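Local coordinates for Peptide/nickel transport system substrate-binding protein (PDB 5KZT) that binds peptides outside the cell as an OppA-type solute-binding protein and probably hands them to a membrane transporter for uptake, at residues L311-E324 / L484-S498. Numbering follows the deposited sequence.
Sequences LKNGSKPANNLVPE and LLTDDVAIQPLYQRS
Lys316 and Gln496 form an antiparallel hydrogen-bonded pair that joins the short strand 316-317 to strand 491-503. Gln496 N reaches Lys316 O at 2.7 Å, and Lys316 N returns a bond to Gln496 O at 3.2 Å. Pro317 and Tyr495 make a non-hydrogen-bonded pair. Ala318 N donates to Leu494 O from above the plane of the Leu494 carbonyl. The long strand carries a classic beta bulge, with Leu494 and Tyr495 both facing Phe273.

At the other end, Ser498 N donates to Ser315 OG at 3.0 Å. That hydroxyl gives its own proton to Asn313 OD1, which also accepts from Ser315 N in an Asx turn. The two strands belong to a mixed sheet of the periplasmic-binding-protein fold, and strand 491-503 reaches the bound peptide from it. Tyr495 OH bonds a basic side chain of the peptide, and Arg497 NH2 bonds the peptide backbone. Leu311 CD1 sits over the centre of the Tyr495 ring in a CH-pi contact.

The amide of Gln496, carried out by a chain extended beyond CG (chi2 177°), ties the far end of 311-324 to the strand. Its NE2 donates to Pro317 O and, at 3.0 Å, to Glu324 OE2, both in the amide plane. The carboxylate is met on its anti side, with its plane turned 50° from the amide. Gln496 OE1 accepts from Glu324 N, which lies above the amide plane. Earlier in both segments, the branches of Leu321 divide: CD2 meets Leu484 CD2 at 3.7 Å, and CD1 meets Ile491 CD1 at 3.9 Å. Pro493 packs against the Asn320 backbone.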
loop_
_atom_site.group_PDB
_atom_site.type_symbol
_atom_site.label_atom_id
_atom_site.label_comp_id
_atom_site.label_asym_id
_atom_site.label_seq_id
_atom_site.Cartn_x
_atom_site.Cartn_y
_atom_site.Cartn_z
ATOM N N LEU A 311 -13.854 -14.885 -1.766
ATOM C CA LEU A 311 -12.414 -14.992 -1.496
ATOM C C LEU A 311 -11.918 -16.422 -1.268
ATOM O O LEU A 311 -11.074 -16.913 -2.010
ATOM C CB LEU A 311 -12.045 -14.104 -0.307
ATOM C CG LEU A 311 -12.281 -12.607 -0.564
ATOM C CD1 LEU A 311 -11.972 -11.804 0.680
ATOM C CD2 LEU A 311 -11.457 -12.083 -1.730
ATOM N N LYS A 312 -12.442 -17.076 -0.240
ATOM C CA LYS A 312 -12.129 -18.484 0.054
ATOM C C LYS A 312 -10.629 -18.757 0.144
ATOM O O LYS A 312 -10.153 -19.794 -0.339
ATOM C CB LYS A 312 -12.756 -19.410 -1.002
ATOM C CG LYS A 312 -14.280 -19.378 -1.052
ATOM C CD LYS A 312 -14.789 -20.546 -1.894
ATOM C CE LYS A 312 -16.298 -20.636 -1.870
ATOM N NZ LYS A 312 -16.820 -21.635 -2.835
ATOM N N ASN A 313 -9.889 -17.834 0.751
ATOM C CA ASN A 313 -8.433 -17.850 0.667
ATOM C C ASN A 313 -7.768 -17.554 1.997
ATOM O O ASN A 313 -6.598 -17.174 2.029
ATOM C CB ASN A 313 -7.969 -16.839 -0.404
ATOM C CG ASN A 313 -8.336 -15.405 -0.068
ATOM O OD1 ASN A 313 -8.841 -15.115 1.011
ATOM N ND2 ASN A 313 -8.086 -14.492 -1.004
ATOM N N GLY A 314 -8.509 -17.724 3.089
ATOM C CA GLY A 314 -8.046 -17.320 4.413
ATOM C C GLY A 314 -8.458 -15.922 4.838
ATOM O O GLY A 314 -8.272 -15.556 6.006
ATOM N N SER A 315 -8.996 -15.121 3.921
ATOM C CA SER A 315 -9.426 -13.767 4.275
ATOM C C SER A 315 -10.580 -13.877 5.252
ATOM O O SER A 315 -11.328 -14.852 5.230
ATOM C CB SER A 315 -9.860 -12.970 3.039
ATOM O OG SER A 315 -8.774 -12.736 2.158
ATOM N N LYS A 316 -10.710 -12.899 6.136
ATOM C CA LYS A 316 -11.838 -12.900 7.064
ATOM C C LYS A 316 -12.493 -11.531 7.184
ATOM O O LYS A 316 -11.869 -10.536 6.834
ATOM C CB LYS A 316 -11.427 -13.450 8.425
ATOM C CG LYS A 316 -10.385 -12.673 9.204
ATOM C CD LYS A 316 -9.926 -13.547 10.383
ATOM C CE LYS A 316 -9.330 -12.715 11.513
ATOM N NZ LYS A 316 -7.915 -12.362 11.243
ATOM N N PRO A 317 -13.776 -11.503 7.626
ATOM C CA PRO A 317 -14.480 -10.235 7.786
ATOM C C PRO A 317 -13.736 -9.265 8.668
ATOM O O PRO A 317 -13.074 -9.675 9.618
ATOM C CB PRO A 317 -15.794 -10.640 8.446
ATOM C CG PRO A 317 -16.027 -12.012 7.936
ATOM C CD PRO A 317 -14.662 -12.636 7.974
ATOM N N ALA A 318 -13.839 -7.986 8.313
ATOM C CA ALA A 318 -13.229 -6.899 9.049
ATOM C C ALA A 318 -14.348 -6.021 9.577
ATOM O O ALA A 318 -15.271 -5.678 8.830
ATOM C CB ALA A 318 -12.332 -6.092 8.129
ATOM N N ASN A 319 -14.265 -5.685 10.859
ATOM C CA ASN A 319 -15.134 -4.690 11.499
ATOM C C ASN A 319 -14.301 -3.573 12.136
ATOM O O ASN A 319 -14.735 -2.887 13.082
ATOM C CB ASN A 319 -15.995 -5.383 12.534
ATOM C CG ASN A 319 -16.866 -6.462 11.928
ATOM O OD1 ASN A 319 -16.692 -7.645 12.208
ATOM N ND2 ASN A 319 -17.789 -6.070 11.095
ATOM N N ASN A 320 -13.080 -3.427 11.616
ATOM C CA ASN A 320 -12.121 -2.412 11.989
ATOM C C ASN A 320 -11.307 -2.050 10.747
ATOM O O ASN A 320 -11.040 -2.899 9.875
ATOM C CB ASN A 320 -11.139 -2.920 13.031
ATOM C CG ASN A 320 -11.810 -3.365 14.311
ATOM O OD1 ASN A 320 -12.302 -4.486 14.397
ATOM N ND2 ASN A 320 -11.836 -2.484 15.307
ATOM N N LEU A 321 -10.871 -0.804 10.688
ATOM C CA LEU A 321 -9.895 -0.370 9.703
ATOM C C LEU A 321 -8.527 -0.974 9.982
ATOM O O LEU A 321 -7.844 -1.458 9.063
ATOM C CB LEU A 321 -9.789 1.155 9.707
ATOM C CG LEU A 321 -8.687 1.732 8.847
ATOM C CD1 LEU A 321 -8.828 1.275 7.403
ATOM C CD2 LEU A 321 -8.682 3.250 8.975
ATOM N N VAL A 322 -8.119 -0.928 11.248
ATOM C CA VAL A 322 -6.848 -1.493 11.680
ATOM C C VAL A 322 -7.019 -3.016 11.739
ATOM O O VAL A 322 -7.988 -3.496 12.296
ATOM C CB VAL A 322 -6.394 -0.921 13.038
ATOM C CG1 VAL A 322 -5.154 -1.649 13.556
ATOM C CG2 VAL A 322 -6.155 0.587 12.926
ATOM N N PRO A 323 -6.115 -3.771 11.093
ATOM C CA PRO A 323 -6.260 -5.219 11.059
ATOM C C PRO A 323 -5.934 -5.879 12.403
ATOM O O PRO A 323 -5.119 -5.358 13.159
ATOM C CB PRO A 323 -5.285 -5.648 9.962
ATOM C CG PRO A 323 -4.275 -4.566 9.935
ATOM C CD PRO A 323 -5.032 -3.315 10.209
ATOM N N GLU A 324 -6.597 -7.000 12.686
ATOM C CA GLU A 324 -6.315 -7.779 13.899
ATOM C C GLU A 324 -4.929 -8.372 13.790
ATOM O O GLU A 324 -4.495 -8.717 12.707
ATOM C CB GLU A 324 -7.282 -8.929 14.064
ATOM C CG GLU A 324 -8.728 -8.542 14.255
ATOM C CD GLU A 324 -9.559 -9.759 14.552
ATOM O OE1 GLU A 324 -9.787 -10.046 15.754
ATOM O OE2 GLU A 324 -9.928 -10.459 13.583
ATOM N N LEU A 484 -14.369 7.584 13.169
ATOM C CA LEU A 484 -14.319 7.304 11.725
ATOM C C LEU A 484 -15.447 6.364 11.279
ATOM O O LEU A 484 -16.105 6.607 10.269
ATOM C CB LEU A 484 -12.967 6.690 11.361
ATOM C CG LEU A 484 -12.652 6.468 9.891
ATOM C CD1 LEU A 484 -12.410 7.796 9.207
ATOM C CD2 LEU A 484 -11.446 5.554 9.700
ATOM N N LEU A 485 -15.649 5.301 12.055
ATOM C CA LEU A 485 -16.517 4.208 11.657
ATOM C C LEU A 485 -17.914 4.328 12.262
ATOM O O LEU A 485 -18.852 4.638 11.550
ATOM C CB LEU A 485 -15.856 2.855 12.000
ATOM C CG LEU A 485 -14.492 2.638 11.336
ATOM C CD1 LEU A 485 -13.905 1.285 11.721
ATOM C CD2 LEU A 485 -14.552 2.785 9.813
ATOM N N THR A 486 -18.038 4.115 13.568
ATOM C CA THR A 486 -19.340 4.124 14.219
ATOM C C THR A 486 -20.052 5.474 14.087
ATOM O O THR A 486 -21.220 5.513 13.707
ATOM C CB THR A 486 -19.217 3.705 15.693
ATOM O OG1 THR A 486 -18.762 2.348 15.754
ATOM C CG2 THR A 486 -20.566 3.824 16.435
ATOM N N ASP A 487 -19.343 6.568 14.376
ATOM C CA ASP A 487 -19.958 7.899 14.396
ATOM C C ASP A 487 -20.232 8.476 12.993
ATOM O O ASP A 487 -21.306 9.008 12.752
ATOM C CB ASP A 487 -19.107 8.892 15.213
ATOM C CG ASP A 487 -18.831 8.419 16.650
ATOM O OD1 ASP A 487 -19.484 7.432 17.113
ATOM O OD2 ASP A 487 -17.943 9.025 17.311
ATOM N N ASP A 488 -19.247 8.404 12.086
ATOM C CA ASP A 488 -19.323 9.084 10.780
ATOM C C ASP A 488 -19.558 8.170 9.583
ATOM O O ASP A 488 -19.943 8.640 8.524
ATOM C CB ASP A 488 -18.047 9.900 10.530
ATOM C CG ASP A 488 -17.907 11.090 11.469
ATOM O OD1 ASP A 488 -18.811 11.341 12.279
ATOM O OD2 ASP A 488 -16.886 11.806 11.421
ATOM N N VAL A 489 -19.323 6.874 9.723
ATOM C CA VAL A 489 -19.411 5.964 8.565
ATOM C C VAL A 489 -18.635 6.534 7.350
ATOM O O VAL A 489 -19.152 6.596 6.229
ATOM C CB VAL A 489 -20.885 5.671 8.169
ATOM C CG1 VAL A 489 -20.971 4.359 7.403
ATOM C CG2 VAL A 489 -21.809 5.622 9.385
ATOM N N ALA A 490 -17.403 6.989 7.592
ATOM C CA ALA A 490 -16.541 7.544 6.524
ATOM C C ALA A 490 -16.233 6.480 5.468
ATOM O O ALA A 490 -16.153 6.779 4.265
ATOM C CB ALA A 490 -15.235 8.046 7.128
ATOM N N ILE A 491 -16.003 5.262 5.960
ATOM C CA ILE A 491 -15.710 4.063 5.137
ATOM C C ILE A 491 -16.357 2.854 5.779
ATOM O O ILE A 491 -16.843 2.946 6.899
ATOM C CB ILE A 491 -14.206 3.777 5.067
ATOM C CG1 ILE A 491 -13.614 3.562 6.466
ATOM C CG2 ILE A 491 -13.491 4.907 4.349
ATOM C CD1 ILE A 491 -12.259 2.934 6.440
ATOM N N GLN A 492 -16.343 1.722 5.087
ATOM C CA GLN A 492 -16.826 0.459 5.657
ATOM C C GLN A 492 -15.807 -0.650 5.427
ATOM O O GLN A 492 -15.725 -1.196 4.331
ATOM C CB GLN A 492 -18.197 0.056 5.079
ATOM C CG GLN A 492 -18.743 -1.320 5.514
ATOM C CD GLN A 492 -18.865 -1.515 7.029
ATOM O OE1 GLN A 492 -17.972 -1.146 7.784
ATOM N NE2 GLN A 492 -19.981 -2.113 7.478
ATOM N N PRO A 493 -15.030 -0.997 6.466
ATOM C CA PRO A 493 -14.210 -2.207 6.381
ATOM C C PRO A 493 -15.030 -3.440 5.969
ATOM O O PRO A 493 -16.131 -3.645 6.475
ATOM C CB PRO A 493 -13.652 -2.342 7.785
ATOM C CG PRO A 493 -13.532 -0.915 8.238
ATOM C CD PRO A 493 -14.774 -0.259 7.713
ATOM N N LEU A 494 -14.480 -4.229 5.049
ATOM C CA LEU A 494 -15.164 -5.402 4.527
ATOM C C LEU A 494 -14.422 -6.661 4.933
ATOM O O LEU A 494 -15.028 -7.552 5.512
ATOM C CB LEU A 494 -15.296 -5.320 3.003
ATOM C CG LEU A 494 -16.736 -5.359 2.494
ATOM C CD1 LEU A 494 -16.826 -4.959 1.036
ATOM C CD2 LEU A 494 -17.344 -6.742 2.726
ATOM N N TYR A 495 -13.125 -6.728 4.625
ATOM C CA TYR A 495 -12.295 -7.885 4.994
ATOM C C TYR A 495 -10.841 -7.576 5.284
ATOM O O TYR A 495 -10.291 -6.571 4.824
ATOM C CB TYR A 495 -12.398 -8.976 3.924
ATOM C CG TYR A 495 -11.798 -8.673 2.547
ATOM C CD1 TYR A 495 -12.561 -8.094 1.534
ATOM C CD2 TYR A 495 -10.491 -9.028 2.243
ATOM C CE1 TYR A 495 -12.035 -7.861 0.276
ATOM C CE2 TYR A 495 -9.957 -8.801 0.986
ATOM C CZ TYR A 495 -10.724 -8.218 0.005
ATOM O OH TYR A 495 -10.183 -7.981 -1.253
ATOM N N GLN A 496 -10.239 -8.473 6.061
ATOM C CA GLN A 496 -8.820 -8.456 6.355
ATOM C C GLN A 496 -8.211 -9.450 5.387
ATOM O O GLN A 496 -8.604 -10.630 5.376
ATOM C CB GLN A 496 -8.558 -8.915 7.784
ATOM C CG GLN A 496 -9.341 -8.158 8.836
ATOM C CD GLN A 496 -9.101 -8.713 10.222
ATOM O OE1 GLN A 496 -7.964 -8.674 10.709
ATOM N NE2 GLN A 496 -10.152 -9.274 10.854
ATOM N N ARG A 497 -7.264 -9.002 4.580
ATOM C CA ARG A 497 -6.852 -9.784 3.417
ATOM C C ARG A 497 -5.802 -10.842 3.729
ATOM O O ARG A 497 -4.797 -10.563 4.381
ATOM C CB ARG A 497 -6.329 -8.855 2.330
ATOM C CG ARG A 497 -6.338 -9.444 0.931
ATOM C CD ARG A 497 -4.965 -9.677 0.378
ATOM N NE ARG A 497 -4.274 -8.493 -0.115
ATOM C CZ ARG A 497 -4.328 -7.992 -1.366
ATOM N NH1 ARG A 497 -3.622 -6.911 -1.659
ATOM N NH2 ARG A 497 -5.088 -8.519 -2.323
ATOM N N SER A 498 -6.069 -12.060 3.270
ATOM C CA SER A 498 -5.030 -13.071 3.049
ATOM C C SER A 498 -5.045 -13.436 1.569
ATOM O O SER A 498 -6.039 -13.194 0.879
ATOM C CB SER A 498 -5.255 -14.310 3.919
ATOM O OG SER A 498 -4.893 -14.067 5.273
HETATM O O HOH W 1 -6.858 -12.605 6.694
HETATM O O HOH W 2 -5.427 -9.306 9.781
#